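Local coordinates for protein phosphoribosylaminoimidazole-succinocarboxamide synthase (PDB 3KRE) that catalyses the ATP-dependent joining of L-aspartate to a carboxylated aminoimidazole ribotide, giving SAICAR in de novo purine biosynthesis, at residues E140-N145 with D150-E155; N166-K171 with F201-N206; N181-L186 with I192-F197; K81-D84 with K88-F91. All blocks are in the same frame, centred on the assembly; numbering follows the deposited sequence.

Contacts 1, 2 and 3 reach the large antiparallel sheet of the SAICAR synthetase fold, and contact 4 packs the end of helix 67-84 on the connection into strand 91-94 of the same sheet. Contacts 2 and 3 use the same pair, helix 166-189 and strand 192-204, at places whose centres lie about 23 Å apart, and contact 3 is nested inside the loop that contact 2 closes. Contact 1 meets contact 2 through Leu169, whose CD1 is 3.7 Å from Phe141 CZ. Contact 4 meets contact 3 where Leu82 CD2 lies 3.8 Å from Ile182 CG2. No substrate or nucleotide is bound here; ethanediol molecules, probably from the crystallisation liquor, sit beside contacts 1, 2 and 3.

Contact 1 of 4, residues E140-N145 with D150-E155; sequences EFYYKN and DPMVSE. With EDO (1,2-ethanediol), chain F.
Asp150 OD1 receives the backbone N of Asn145 at 2.7 Å, nearly in line with its own C-O bond, and Asp150 N returns a bond of 2.8 Å to Asn145 O. This reciprocal pair closes the beta hairpin of strand 133-143 and the short strand 152-153. The carboxylate reaches Asn145 because its CG lies beside the backbone N (chi1 -59°). Its other oxygen, OD2, faces an ethanediol and Glu111, a neighbour of like charge. Further along, Tyr143 N binds Pro151 O at 2.8 Å, and Tyr142 and Met152 form a non-hydrogen-bonded antiparallel pair whose side chains diverge. Val153 N donates to Phe141 O at 3.0 Å from above the carbonyl plane, 39° out of it. The Tyr142 ring is covered on both faces: Met152 CG lies over one, and the ethanediol C2 lies over the centre of the other, 3.7 Å above the plane. Asp150 O comes up at the ring edge. The extended Met152 chain carries its sulfur obliquely past the ring in a Met-aromatic contact and brings CE to 3.8 Å from Glu140 OE2. Tyr142 OH donates to Glu140 OE1, meeting it from above the carboxylate plane; both oxygens of this carboxylate are also in salt bridges, OE1 with Arg115 and OE2 with Arg125. The Phe141 side chain packs against Leu169 and Ile172 of helix 166-189. Val153 divides its two methyls, CG2 standing 3.9 Å from Phe141 CB and CG1 3.8 Å from Tyr143 CB. Between Phe141 and Val153 a water accepts from Phe141 N and donates to Val153 O.

Contact 2 of 4, residues N166-K171 with F201-N206; sequences NQELEK and FGKLHN. With EDO (1,2-ethanediol), chain M.
The start of helix 166-189 stands well clear of the end of strand 192-204, the nearest CA atoms, those of Glu168 and Phe201, being 10.8 Å apart. Two long side chains, Glu168 from the helix and Lys203 from the strand, come from opposite directions and bridge this separation. Glu168 is extended beyond CG (chi2 173°), which carries its carboxylate out from the helix. Lys203 bends at its third torsion (chi3 -86°), so that CD and CE also run close to the carboxylate before NZ ends on it. Lys203 NZ donates to Glu168 OE2 at 2.7 Å, on the syn lone pair of that oxygen, the one on the side of OE1. This is a salt bridge made through one oxygen: OE1 lies 3.7 Å from Lys203 NZ and is joined to it by a water, which donates to Glu168 OE1 at 2.6 Å and accepts from Lys203 NZ at 2.9 Å. OE1 also accepts from the backbone N of Thr165, just before the helix, which fits one half of a capping box. Lys203 is backed by Ile108 and Leu212, and its backbone pairs with Thr106 of strand 99-107. Beyond the strand, an ethanediol takes the backbone N of Asn206 on O2 and donates from O1 to Asn206 OD1 at 2.8 Å. Between helix and strand the link is essentially a single ion pair, closed into a ring by one water; at a surface position its electrostatic gain is probably moderated by solvent.

Contact 3 of 4, residues N181-L186 with I192-F197; sequences NILSEL and IKLVDF. With EDO (1,2-ethanediol), chain G.
Leu194 CD2 is the tight point of this contact, wedged 3.6 Å from Leu183 CB and 3.6 Å from Ser184 OG on the helix. Leu194 has its CG anti to the backbone N (chi1 -179°), which directs the branched end at the helix surface. Farther along, Leu183 CD1 rests over one face of the Phe197 ring, 4.2 Å above its plane and displaced toward the rim. These three apolar side chains are buried. The other side of the contact is looser and wet: no direct hydrogen bond joins the segments, and two waters fill that role. One donates to Ser184 O and Ile192 O and accepts from Leu194 N at 3.0 Å. The second donates to Ser184 OG and to Leu194 O and accepts from Lys193 NZ at 2.8 Å. Together they tie three strand backbone atoms to the helix, and Leu194 O has a further partner in Asn116 ND2. Ser184 OG is also bonded to Asn180 O, one turn back in its own helix. Near the end of the strand segment, Asp196, in a salt bridge with Arg224, has an ethanediol close to OD1. A short turn leads helix 166-189 back into strand 192-204; the axes of segments 181-186 and 192-197 approach to 7.5 Å at 147°, roughly antiparallel. Strand 223-227 flanks strand 192-204 here, bringing Leu225 against Leu194, and on the helix side Leu183 also packs on Leu82 of helix 67-84.

Contact 4 of 4, residues K81-D84 with K88-F91; sequences KLID and KTHF
Ile83 reaches from the last turn of helix 67-84 to the chain that follows it, and its longer branch does the touching. From CB this branch leaves with CG1 anti to the carbonyl carbon (chi1 -66°), crossing the Thr89 side chain at about a right angle. Ile83 CG1 faces the fork of Thr89, 3.5 Å from OG1 and 3.7 Å from CG2. The extended second torsion (chi2 163°) carries the tip, CD1, on toward Phe91. Ile83 CD1 comes 3.3 Å from Thr89 OG1, and Phe91 CD2 lies 4.0 Å from Ile83 CD1, an oblique approach to the ring. All are van der Waals contacts, and no hydrogen bond joins the segments. The hydroxyl has its bond inside its own segment: OG1 stands between the backbone N and the carbonyl carbon (chi1 76°) and accepts from Phe91 N at 3.0 Å. Met79, one turn back in helix 67-84, also touches Thr89 and Phe91, while the backbone of His90 pairs with Lys103 and Leu214. Thr89 OG1 taking the N-H two residues on is an ST turn, here in the connection between helix 67-84 and strand 91-94, with the end of the helix packed against it.

Contact 1 of 4, residues E140-N145 with D150-E155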
loop_
_atom_site.group_PDB
_atom_site.type_symbol
_atom_site.label_atom_id
_atom_site.label_comp_id
_atom_site.label_asym_id
_atom_site.label_seq_id
_atom_site.Cartn_x
_atom_site.Cartn_y
_atom_site.Cartn_z
ATOM N N GLU A 140 -12.298 1.361 -5.257
ATOM C CA GLU A 140 -12.950 0.068 -5.057
ATOM C C GLU A 140 -12.533 -0.530 -3.713
ATOM O O GLU A 140 -11.371 -0.383 -3.291
ATOM C CB GLU A 140 -12.570 -0.872 -6.179
ATOM C CG GLU A 140 -13.039 -0.505 -7.615
ATOM C CD GLU A 140 -12.617 -1.525 -8.657
ATOM O OE1 GLU A 140 -11.446 -1.952 -8.613
ATOM O OE2 GLU A 140 -13.448 -1.912 -9.505
ATOM N N PHE A 141 -13.472 -1.215 -3.058
ATOM C CA PHE A 141 -13.233 -1.839 -1.760
ATOM C C PHE A 141 -13.191 -3.348 -1.867
ATOM O O PHE A 141 -13.996 -3.930 -2.591
ATOM C CB PHE A 141 -14.356 -1.462 -0.791
ATOM C CG PHE A 141 -14.418 -0.008 -0.485
ATOM C CD1 PHE A 141 -13.491 0.566 0.370
ATOM C CD2 PHE A 141 -15.410 0.809 -1.046
ATOM C CE1 PHE A 141 -13.552 1.910 0.694
ATOM C CE2 PHE A 141 -15.451 2.180 -0.746
ATOM C CZ PHE A 141 -14.528 2.727 0.126
ATOM N N TYR A 142 -12.264 -3.980 -1.126
ATOM C CA TYR A 142 -12.180 -5.438 -1.090
ATOM C C TYR A 142 -12.111 -5.906 0.345
ATOM O O TYR A 142 -11.510 -5.267 1.177
ATOM C CB TYR A 142 -10.967 -5.938 -1.863
ATOM C CG TYR A 142 -10.993 -5.543 -3.303
ATOM C CD1 TYR A 142 -11.422 -6.431 -4.268
ATOM C CD2 TYR A 142 -10.608 -4.255 -3.702
ATOM C CE1 TYR A 142 -11.467 -6.079 -5.581
ATOM C CE2 TYR A 142 -10.658 -3.886 -5.020
ATOM C CZ TYR A 142 -11.079 -4.817 -5.969
ATOM O OH TYR A 142 -11.139 -4.461 -7.298
ATOM N N TYR A 143 -12.760 -7.022 0.622
ATOM C CA TYR A 143 -12.633 -7.688 1.899
ATOM C C TYR A 143 -11.296 -8.465 1.921
ATOM O O TYR A 143 -11.048 -9.286 1.031
ATOM C CB TYR A 143 -13.785 -8.671 2.017
ATOM C CG TYR A 143 -13.760 -9.534 3.270
ATOM C CD1 TYR A 143 -13.494 -8.971 4.507
ATOM C CD2 TYR A 143 -14.070 -10.894 3.212
ATOM C CE1 TYR A 143 -13.494 -9.746 5.663
ATOM C CE2 TYR A 143 -14.075 -11.661 4.346
ATOM C CZ TYR A 143 -13.777 -11.077 5.569
ATOM O OH TYR A 143 -13.779 -11.816 6.735
ATOM N N LYS A 144 -10.443 -8.205 2.911
ATOM C CA LYS A 144 -9.123 -8.847 2.948
ATOM C C LYS A 144 -9.277 -10.258 3.539
ATOM O O LYS A 144 -9.541 -10.425 4.734
ATOM C CB LYS A 144 -8.083 -8.006 3.717
ATOM C CG LYS A 144 -6.623 -8.385 3.309
ATOM C CD LYS A 144 -5.535 -7.510 3.952
ATOM C CE LYS A 144 -4.152 -7.829 3.340
ATOM N NZ LYS A 144 -3.005 -7.154 4.048
ATOM N N ASN A 145 -9.167 -11.252 2.668
ATOM C CA ASN A 145 -9.369 -12.660 3.037
ATOM C C ASN A 145 -8.743 -13.544 1.987
ATOM O O ASN A 145 -9.187 -13.581 0.829
ATOM C CB ASN A 145 -10.865 -12.970 3.193
ATOM C CG ASN A 145 -11.133 -14.343 3.800
ATOM O OD1 ASN A 145 -10.939 -15.363 3.155
ATOM N ND2 ASN A 145 -11.620 -14.360 5.033
ATOM N N ASP A 150 -9.854 -12.281 -1.545
ATOM C CA ASP A 150 -10.130 -10.838 -1.406
ATOM C C ASP A 150 -11.289 -10.354 -2.281
ATOM O O ASP A 150 -11.104 -9.541 -3.188
ATOM C CB ASP A 150 -8.899 -10.006 -1.724
ATOM C CG ASP A 150 -7.702 -10.326 -0.821
ATOM O OD1 ASP A 150 -7.867 -10.812 0.326
ATOM O OD2 ASP A 150 -6.582 -10.040 -1.302
ATOM N N PRO A 151 -12.495 -10.839 -1.998
ATOM C CA PRO A 151 -13.661 -10.451 -2.796
ATOM C C PRO A 151 -14.009 -8.952 -2.676
ATOM O O PRO A 151 -13.958 -8.338 -1.592
ATOM C CB PRO A 151 -14.778 -11.286 -2.215
ATOM C CG PRO A 151 -14.362 -11.582 -0.838
ATOM C CD PRO A 151 -12.863 -11.669 -0.848
ATOM N N MET A 152 -14.397 -8.383 -3.804
ATOM C CA MET A 152 -14.916 -7.026 -3.798
ATOM C C MET A 152 -16.180 -6.928 -2.944
ATOM O O MET A 152 -17.027 -7.820 -2.940
ATOM C CB MET A 152 -15.247 -6.608 -5.233
ATOM C CG MET A 152 -15.542 -5.143 -5.374
ATOM S SD MET A 152 -15.749 -4.802 -7.126
ATOM C CE MET A 152 -16.101 -3.055 -7.104
ATOM N N VAL A 153 -16.313 -5.810 -2.257
ATOM C CA VAL A 153 -17.474 -5.523 -1.439
ATOM C C VAL A 153 -17.975 -4.129 -1.759
ATOM O O VAL A 153 -17.198 -3.217 -2.027
ATOM C CB VAL A 153 -17.170 -5.616 0.081
ATOM C CG1 VAL A 153 -16.933 -7.102 0.484
ATOM C CG2 VAL A 153 -15.981 -4.715 0.501
ATOM N N SER A 154 -19.289 -3.980 -1.694
ATOM C CA SER A 154 -19.932 -2.666 -1.765
ATOM C C SER A 154 -19.868 -1.922 -0.448
ATOM O O SER A 154 -19.599 -2.486 0.617
ATOM C CB SER A 154 -21.393 -2.845 -2.133
ATOM O OG SER A 154 -22.095 -3.462 -1.074
ATOM N N GLU A 155 -20.181 -0.638 -0.510
ATOM C CA GLU A 155 -20.342 0.148 0.709
ATOM C C GLU A 155 -21.377 -0.399 1.668
ATOM O O GLU A 155 -21.146 -0.438 2.883
ATOM C CB GLU A 155 -20.668 1.603 0.347
ATOM C CG GLU A 155 -19.533 2.250 -0.422
ATOM C CD GLU A 155 -19.645 3.789 -0.520
ATOM O OE1 GLU A 155 -20.349 4.410 0.331
ATOM O OE2 GLU A 155 -19.034 4.342 -1.464
HETATM C C1 EDO F . -7.673 -7.032 -3.480
HETATM O O1 EDO F . -6.420 -7.652 -3.162
HETATM C C2 EDO F . -7.428 -6.026 -4.573
HETATM O O2 EDO F . -7.046 -6.780 -5.715
HETATM O O HOH W 1 -16.248 -1.453 -3.964
#

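Contact 2 of 4, residues N166-K171 with F201-N206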
loop_
_atom_site.group_PDB
_atom_site.type_symbol
_atom_site.label_atom_id
_atom_site.label_comp_id
_atom_site.label_asym_id
_atom_site.label_seq_id
_atom_site.Cartn_x
_atom_site.Cartn_y
_atom_site.Cartn_z
ATOM N N ASN A 166 -21.076 4.729 8.920
ATOM C CA ASN A 166 -21.350 5.632 7.804
ATOM C C ASN A 166 -20.330 6.748 7.766
ATOM O O ASN A 166 -19.768 7.029 6.713
ATOM C CB ASN A 166 -22.770 6.211 7.884
ATOM C CG ASN A 166 -23.668 5.685 6.803
ATOM O OD1 ASN A 166 -23.492 6.021 5.621
ATOM N ND2 ASN A 166 -24.626 4.852 7.181
ATOM N N GLN A 167 -20.080 7.372 8.913
ATOM C CA GLN A 167 -19.120 8.499 9.002
ATOM C C GLN A 167 -17.686 8.058 8.613
ATOM O O GLN A 167 -16.996 8.759 7.867
ATOM C CB GLN A 167 -19.109 9.146 10.406
ATOM N N GLU A 168 -17.257 6.904 9.109
ATOM C CA GLU A 168 -15.938 6.334 8.766
ATOM C C GLU A 168 -15.790 6.018 7.290
ATOM O O GLU A 168 -14.720 6.213 6.718
ATOM C CB GLU A 168 -15.655 5.065 9.576
ATOM C CG GLU A 168 -15.483 5.357 11.055
ATOM C CD GLU A 168 -15.368 4.114 11.901
ATOM O OE1 GLU A 168 -15.987 3.070 11.552
ATOM O OE2 GLU A 168 -14.640 4.193 12.912
ATOM N N LEU A 169 -16.867 5.541 6.660
ATOM C CA LEU A 169 -16.781 5.184 5.270
ATOM C C LEU A 169 -16.642 6.459 4.429
ATOM O O LEU A 169 -15.841 6.522 3.481
ATOM C CB LEU A 169 -17.977 4.304 4.866
ATOM C CG LEU A 169 -18.076 3.750 3.450
ATOM C CD1 LEU A 169 -16.788 3.111 3.038
ATOM C CD2 LEU A 169 -19.224 2.765 3.390
ATOM N N GLU A 170 -17.399 7.502 4.764
ATOM C CA GLU A 170 -17.209 8.750 4.027
ATOM C C GLU A 170 -15.775 9.258 4.274
ATOM O O GLU A 170 -15.114 9.740 3.353
ATOM C CB GLU A 170 -18.265 9.784 4.426
ATOM C CG GLU A 170 -17.985 11.256 3.982
ATOM C CD GLU A 170 -17.812 11.540 2.470
ATOM O OE1 GLU A 170 -17.201 10.740 1.678
ATOM O OE2 GLU A 170 -18.233 12.674 2.080
ATOM N N LYS A 171 -15.302 9.160 5.515
ATOM C CA LYS A 171 -13.943 9.636 5.846
ATOM C C LYS A 171 -12.870 8.848 5.072
ATOM O O LYS A 171 -11.936 9.423 4.532
ATOM C CB LYS A 171 -13.689 9.536 7.340
ATOM C CG LYS A 171 -12.330 10.000 7.811
ATOM C CD LYS A 171 -12.155 11.506 7.795
ATOM C CE LYS A 171 -10.934 11.936 8.652
ATOM N NZ LYS A 171 -11.179 12.010 10.148
ATOM N N PHE A 201 -6.271 0.554 6.498
ATOM C CA PHE A 201 -6.362 1.419 7.657
ATOM C C PHE A 201 -6.629 0.578 8.891
ATOM O O PHE A 201 -7.188 -0.517 8.803
ATOM C CB PHE A 201 -7.513 2.392 7.486
ATOM C CG PHE A 201 -7.282 3.462 6.404
ATOM C CD1 PHE A 201 -6.832 4.734 6.733
ATOM C CD2 PHE A 201 -7.554 3.178 5.069
ATOM C CE1 PHE A 201 -6.640 5.697 5.713
ATOM C CE2 PHE A 201 -7.339 4.155 4.073
ATOM C CZ PHE A 201 -6.921 5.385 4.415
ATOM N N GLY A 202 -6.314 1.148 10.049
ATOM C CA GLY A 202 -6.636 0.518 11.318
ATOM C C GLY A 202 -7.026 1.564 12.346
ATOM O O GLY A 202 -7.026 2.760 12.060
ATOM N N LYS A 203 -7.419 1.097 13.507
ATOM C CA LYS A 203 -7.861 1.987 14.553
ATOM C C LYS A 203 -7.124 1.648 15.824
ATOM O O LYS A 203 -6.708 0.470 16.027
ATOM C CB LYS A 203 -9.368 1.866 14.752
ATOM C CG LYS A 203 -10.162 2.443 13.597
ATOM C CD LYS A 203 -11.562 2.826 13.996
ATOM C CE LYS A 203 -12.527 1.706 13.916
ATOM N NZ LYS A 203 -13.886 2.166 14.455
ATOM N N LEU A 204 -6.953 2.690 16.655
ATOM C CA LEU A 204 -6.286 2.522 17.938
ATOM C C LEU A 204 -7.059 1.579 18.805
ATOM O O LEU A 204 -8.320 1.557 18.863
ATOM C CB LEU A 204 -6.034 3.827 18.693
ATOM C CG LEU A 204 -5.300 4.992 18.012
ATOM C CD1 LEU A 204 -5.421 6.280 18.823
ATOM C CD2 LEU A 204 -3.829 4.627 17.765
ATOM N N HIS A 205 -6.226 0.777 19.461
ATOM C CA HIS A 205 -6.540 -0.009 20.625
ATOM C C HIS A 205 -7.408 0.704 21.546
ATOM O O HIS A 205 -7.052 1.809 21.976
ATOM C CB HIS A 205 -5.313 -0.256 21.491
ATOM N N ASN A 206 -8.496 0.044 21.901
ATOM C CA ASN A 206 -9.195 0.408 23.108
ATOM C C ASN A 206 -9.724 1.836 23.028
ATOM O O ASN A 206 -9.960 2.468 24.047
ATOM C CB ASN A 206 -8.249 0.308 24.303
ATOM C CG ASN A 206 -7.726 -1.117 24.565
ATOM O OD1 ASN A 206 -8.182 -2.105 23.976
ATOM N ND2 ASN A 206 -6.813 -1.218 25.504
HETATM C C1 EDO M . -10.489 -4.218 21.395
HETATM O O1 EDO M . -10.063 -3.706 22.674
HETATM C C2 EDO M . -9.679 -3.683 20.209
HETATM O O2 EDO M . -8.614 -2.801 20.615
HETATM O O HOH W 2 -16.447 1.340 13.390
#

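Contact 3 of 4, residues N181-L186 with I192-F197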
loop_
_atom_site.group_PDB
_atom_site.type_symbol
_atom_site.label_atom_id
_atom_site.label_comp_id
_atom_site.label_asym_id
_atom_site.label_seq_id
_atom_site.Cartn_x
_atom_site.Cartn_y
_atom_site.Cartn_z
ATOM N N ASN A 181 -4.078 12.422 -4.140
ATOM C CA ASN A 181 -3.570 13.708 -4.621
ATOM C C ASN A 181 -2.132 13.964 -4.186
ATOM O O ASN A 181 -1.312 14.359 -4.998
ATOM C CB ASN A 181 -4.422 14.859 -4.127
ATOM C CG ASN A 181 -5.791 14.875 -4.766
ATOM O OD1 ASN A 181 -5.990 14.315 -5.843
ATOM N ND2 ASN A 181 -6.746 15.553 -4.114
ATOM N N ILE A 182 -1.856 13.755 -2.910
ATOM C CA ILE A 182 -0.498 13.962 -2.368
ATOM C C ILE A 182 0.547 13.070 -3.033
ATOM O O ILE A 182 1.598 13.544 -3.545
ATOM C CB ILE A 182 -0.448 13.733 -0.848
ATOM C CG1 ILE A 182 -1.386 14.723 -0.117
ATOM C CG2 ILE A 182 1.006 13.851 -0.368
ATOM C CD1 ILE A 182 -1.764 14.238 1.307
ATOM N N LEU A 183 0.262 11.771 -3.062
ATOM C CA LEU A 183 1.187 10.816 -3.700
ATOM C C LEU A 183 1.326 11.053 -5.201
ATOM O O LEU A 183 2.429 10.949 -5.745
ATOM C CB LEU A 183 0.747 9.369 -3.446
ATOM C CG LEU A 183 0.719 8.864 -2.011
ATOM C CD1 LEU A 183 0.299 7.389 -1.921
ATOM C CD2 LEU A 183 2.118 9.045 -1.378
ATOM N N SER A 184 0.212 11.334 -5.883
ATOM C CA SER A 184 0.267 11.573 -7.326
ATOM C C SER A 184 1.183 12.740 -7.640
ATOM O O SER A 184 1.975 12.683 -8.561
ATOM C CB SER A 184 -1.129 11.839 -7.930
ATOM O OG SER A 184 -1.870 10.662 -7.947
ATOM N N GLU A 185 1.105 13.782 -6.840
ATOM C CA GLU A 185 1.897 14.976 -7.076
ATOM C C GLU A 185 3.380 14.707 -6.799
ATOM O O GLU A 185 4.269 15.068 -7.583
ATOM C CB GLU A 185 1.377 16.140 -6.226
ATOM C CG GLU A 185 2.240 17.389 -6.346
ATOM C CD GLU A 185 1.593 18.652 -5.789
ATOM O OE1 GLU A 185 0.379 18.882 -6.022
ATOM O OE2 GLU A 185 2.327 19.441 -5.154
ATOM N N LEU A 186 3.648 14.015 -5.718
ATOM C CA LEU A 186 5.044 13.832 -5.362
ATOM C C LEU A 186 5.726 12.886 -6.363
ATOM O O LEU A 186 6.860 13.148 -6.767
ATOM C CB LEU A 186 5.174 13.448 -3.894
ATOM C CG LEU A 186 4.982 12.081 -3.392
ATOM C CD1 LEU A 186 6.270 11.319 -3.682
ATOM C CD2 LEU A 186 4.641 12.176 -1.860
ATOM N N ILE A 192 7.201 10.070 -12.328
ATOM C CA ILE A 192 6.515 8.803 -12.153
ATOM C C ILE A 192 5.017 9.045 -12.078
ATOM O O ILE A 192 4.563 9.975 -11.399
ATOM C CB ILE A 192 6.955 8.136 -10.824
ATOM C CG1 ILE A 192 8.445 7.718 -10.913
ATOM C CG2 ILE A 192 6.026 6.940 -10.517
ATOM C CD1 ILE A 192 9.120 7.095 -9.608
ATOM N N LYS A 193 4.253 8.215 -12.791
ATOM C CA LYS A 193 2.796 8.265 -12.762
ATOM C C LYS A 193 2.292 7.251 -11.764
ATOM O O LYS A 193 2.615 6.066 -11.875
ATOM C CB LYS A 193 2.213 7.930 -14.139
ATOM C CG LYS A 193 0.699 7.939 -14.241
ATOM C CD LYS A 193 0.090 9.282 -13.753
ATOM C CE LYS A 193 -1.443 9.261 -13.832
ATOM N NZ LYS A 193 -2.074 10.563 -13.362
ATOM N N LEU A 194 1.484 7.711 -10.804
ATOM C CA LEU A 194 0.822 6.812 -9.875
ATOM C C LEU A 194 -0.425 6.284 -10.546
ATOM O O LEU A 194 -1.414 7.004 -10.692
ATOM C CB LEU A 194 0.413 7.550 -8.604
ATOM C CG LEU A 194 -0.268 6.758 -7.504
ATOM C CD1 LEU A 194 0.609 5.582 -7.033
ATOM C CD2 LEU A 194 -0.597 7.701 -6.306
ATOM N N VAL A 195 -0.341 5.048 -11.014
ATOM C CA VAL A 195 -1.400 4.436 -11.809
ATOM C C VAL A 195 -2.580 4.033 -10.912
ATOM O O VAL A 195 -3.733 4.362 -11.160
ATOM C CB VAL A 195 -0.802 3.237 -12.598
ATOM C CG1 VAL A 195 -1.893 2.357 -13.235
ATOM C CG2 VAL A 195 0.232 3.739 -13.643
ATOM N N ASP A 196 -2.268 3.303 -9.849
ATOM C CA ASP A 196 -3.238 2.907 -8.870
ATOM C C ASP A 196 -2.467 2.515 -7.619
ATOM O O ASP A 196 -1.245 2.443 -7.663
ATOM C CB ASP A 196 -4.156 1.766 -9.354
ATOM C CG ASP A 196 -3.422 0.437 -9.671
ATOM O OD1 ASP A 196 -2.508 0.035 -8.948
ATOM O OD2 ASP A 196 -3.809 -0.254 -10.645
ATOM N N PHE A 197 -3.181 2.304 -6.525
ATOM C CA PHE A 197 -2.562 1.837 -5.291
ATOM C C PHE A 197 -3.593 1.322 -4.308
ATOM O O PHE A 197 -4.776 1.544 -4.500
ATOM C CB PHE A 197 -1.695 2.934 -4.650
ATOM C CG PHE A 197 -2.459 4.141 -4.199
ATOM C CD1 PHE A 197 -2.697 4.360 -2.857
ATOM C CD2 PHE A 197 -2.900 5.070 -5.094
ATOM C CE1 PHE A 197 -3.375 5.490 -2.430
ATOM C CE2 PHE A 197 -3.578 6.228 -4.672
ATOM C CZ PHE A 197 -3.819 6.422 -3.339
HETATM C C1 EDO G . -2.672 -1.804 -6.282
HETATM O O1 EDO G . -2.145 -1.925 -7.586
HETATM C C2 EDO G . -3.485 -3.057 -6.016
HETATM O O2 EDO G . -4.686 -2.913 -6.754
HETATM O O HOH W 3 1.902 10.659 -10.524
HETATM O O HOH W 4 -1.785 9.836 -10.674
#

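Contact 4 of 4, residues K81-D84 with K88-F91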
loop_
_atom_site.group_PDB
_atom_site.type_symbol
_atom_site.label_atom_id
_atom_site.label_comp_id
_atom_site.label_asym_id
_atom_site.label_seq_id
_atom_site.Cartn_x
_atom_site.Cartn_y
_atom_site.Cartn_z
ATOM N N LYS A 81 5.856 11.770 4.297
ATOM C CA LYS A 81 5.260 12.761 3.403
ATOM C C LYS A 81 3.771 12.955 3.641
ATOM O O LYS A 81 3.267 14.075 3.608
ATOM C CB LYS A 81 5.521 12.372 1.961
ATOM C CG LYS A 81 6.973 12.532 1.507
ATOM C CD LYS A 81 7.428 13.951 1.680
ATOM C CE LYS A 81 8.801 14.188 1.125
ATOM N NZ LYS A 81 8.957 15.636 0.780
ATOM N N LEU A 82 3.073 11.868 3.918
ATOM C CA LEU A 82 1.645 11.924 4.206
ATOM C C LEU A 82 1.387 12.518 5.574
ATOM O O LEU A 82 0.516 13.354 5.706
ATOM C CB LEU A 82 0.992 10.556 4.073
ATOM C CG LEU A 82 0.990 9.957 2.661
ATOM C CD1 LEU A 82 0.456 8.508 2.701
ATOM C CD2 LEU A 82 0.144 10.823 1.698
ATOM N N ILE A 83 2.178 12.138 6.577
ATOM C CA ILE A 83 2.101 12.793 7.903
ATOM C C ILE A 83 2.296 14.299 7.825
ATOM O O ILE A 83 1.568 15.060 8.473
ATOM C CB ILE A 83 3.144 12.208 8.856
ATOM C CG1 ILE A 83 2.806 10.725 9.146
ATOM C CG2 ILE A 83 3.227 13.026 10.163
ATOM C CD1 ILE A 83 3.970 9.956 9.721
ATOM N N ASP A 84 3.248 14.748 7.016
ATOM C CA ASP A 84 3.500 16.182 6.802
ATOM C C ASP A 84 2.296 16.926 6.284
ATOM O O ASP A 84 2.197 18.115 6.510
ATOM C CB ASP A 84 4.639 16.439 5.809
ATOM C CG ASP A 84 5.981 15.973 6.300
ATOM O OD1 ASP A 84 6.110 15.647 7.524
ATOM O OD2 ASP A 84 6.912 15.896 5.428
ATOM N N LYS A 88 -3.091 10.810 9.296
ATOM C CA LYS A 88 -2.778 10.006 10.475
ATOM C C LYS A 88 -2.298 8.641 10.004
ATOM O O LYS A 88 -2.963 8.009 9.168
ATOM C CB LYS A 88 -4.018 9.867 11.366
ATOM C CG LYS A 88 -4.565 11.200 11.834
ATOM C CD LYS A 88 -5.792 11.120 12.750
ATOM C CE LYS A 88 -6.308 12.547 13.020
ATOM N NZ LYS A 88 -7.482 12.536 13.951
ATOM N N THR A 89 -1.179 8.173 10.558
ATOM C CA THR A 89 -0.593 6.901 10.106
ATOM C C THR A 89 -0.091 6.110 11.299
ATOM O O THR A 89 0.033 6.657 12.406
ATOM C CB THR A 89 0.603 7.092 9.177
ATOM O OG1 THR A 89 1.746 7.471 9.951
ATOM C CG2 THR A 89 0.343 8.151 8.113
ATOM N N HIS A 90 0.249 4.845 11.061
ATOM C CA HIS A 90 0.839 4.037 12.117
ATOM C C HIS A 90 2.351 4.264 12.294
ATOM O O HIS A 90 2.981 3.720 13.201
ATOM C CB HIS A 90 0.540 2.561 11.895
ATOM C CG HIS A 90 1.255 1.944 10.736
ATOM N ND1 HIS A 90 1.312 0.575 10.561
ATOM C CD2 HIS A 90 1.986 2.484 9.745
ATOM C CE1 HIS A 90 1.999 0.308 9.468
ATOM N NE2 HIS A 90 2.436 1.443 8.957
ATOM N N PHE A 91 2.934 5.120 11.473
ATOM C CA PHE A 91 4.395 5.202 11.449
ATOM C C PHE A 91 4.948 5.963 12.659
ATOM O O PHE A 91 4.491 7.088 12.984
ATOM C CB PHE A 91 4.857 5.851 10.152
ATOM C CG PHE A 91 6.340 6.083 10.104
ATOM C CD1 PHE A 91 7.199 5.067 9.736
ATOM C CD2 PHE A 91 6.867 7.333 10.419
ATOM C CE1 PHE A 91 8.576 5.285 9.719
ATOM C CE2 PHE A 91 8.257 7.574 10.388
ATOM C CZ PHE A 91 9.104 6.543 10.027
#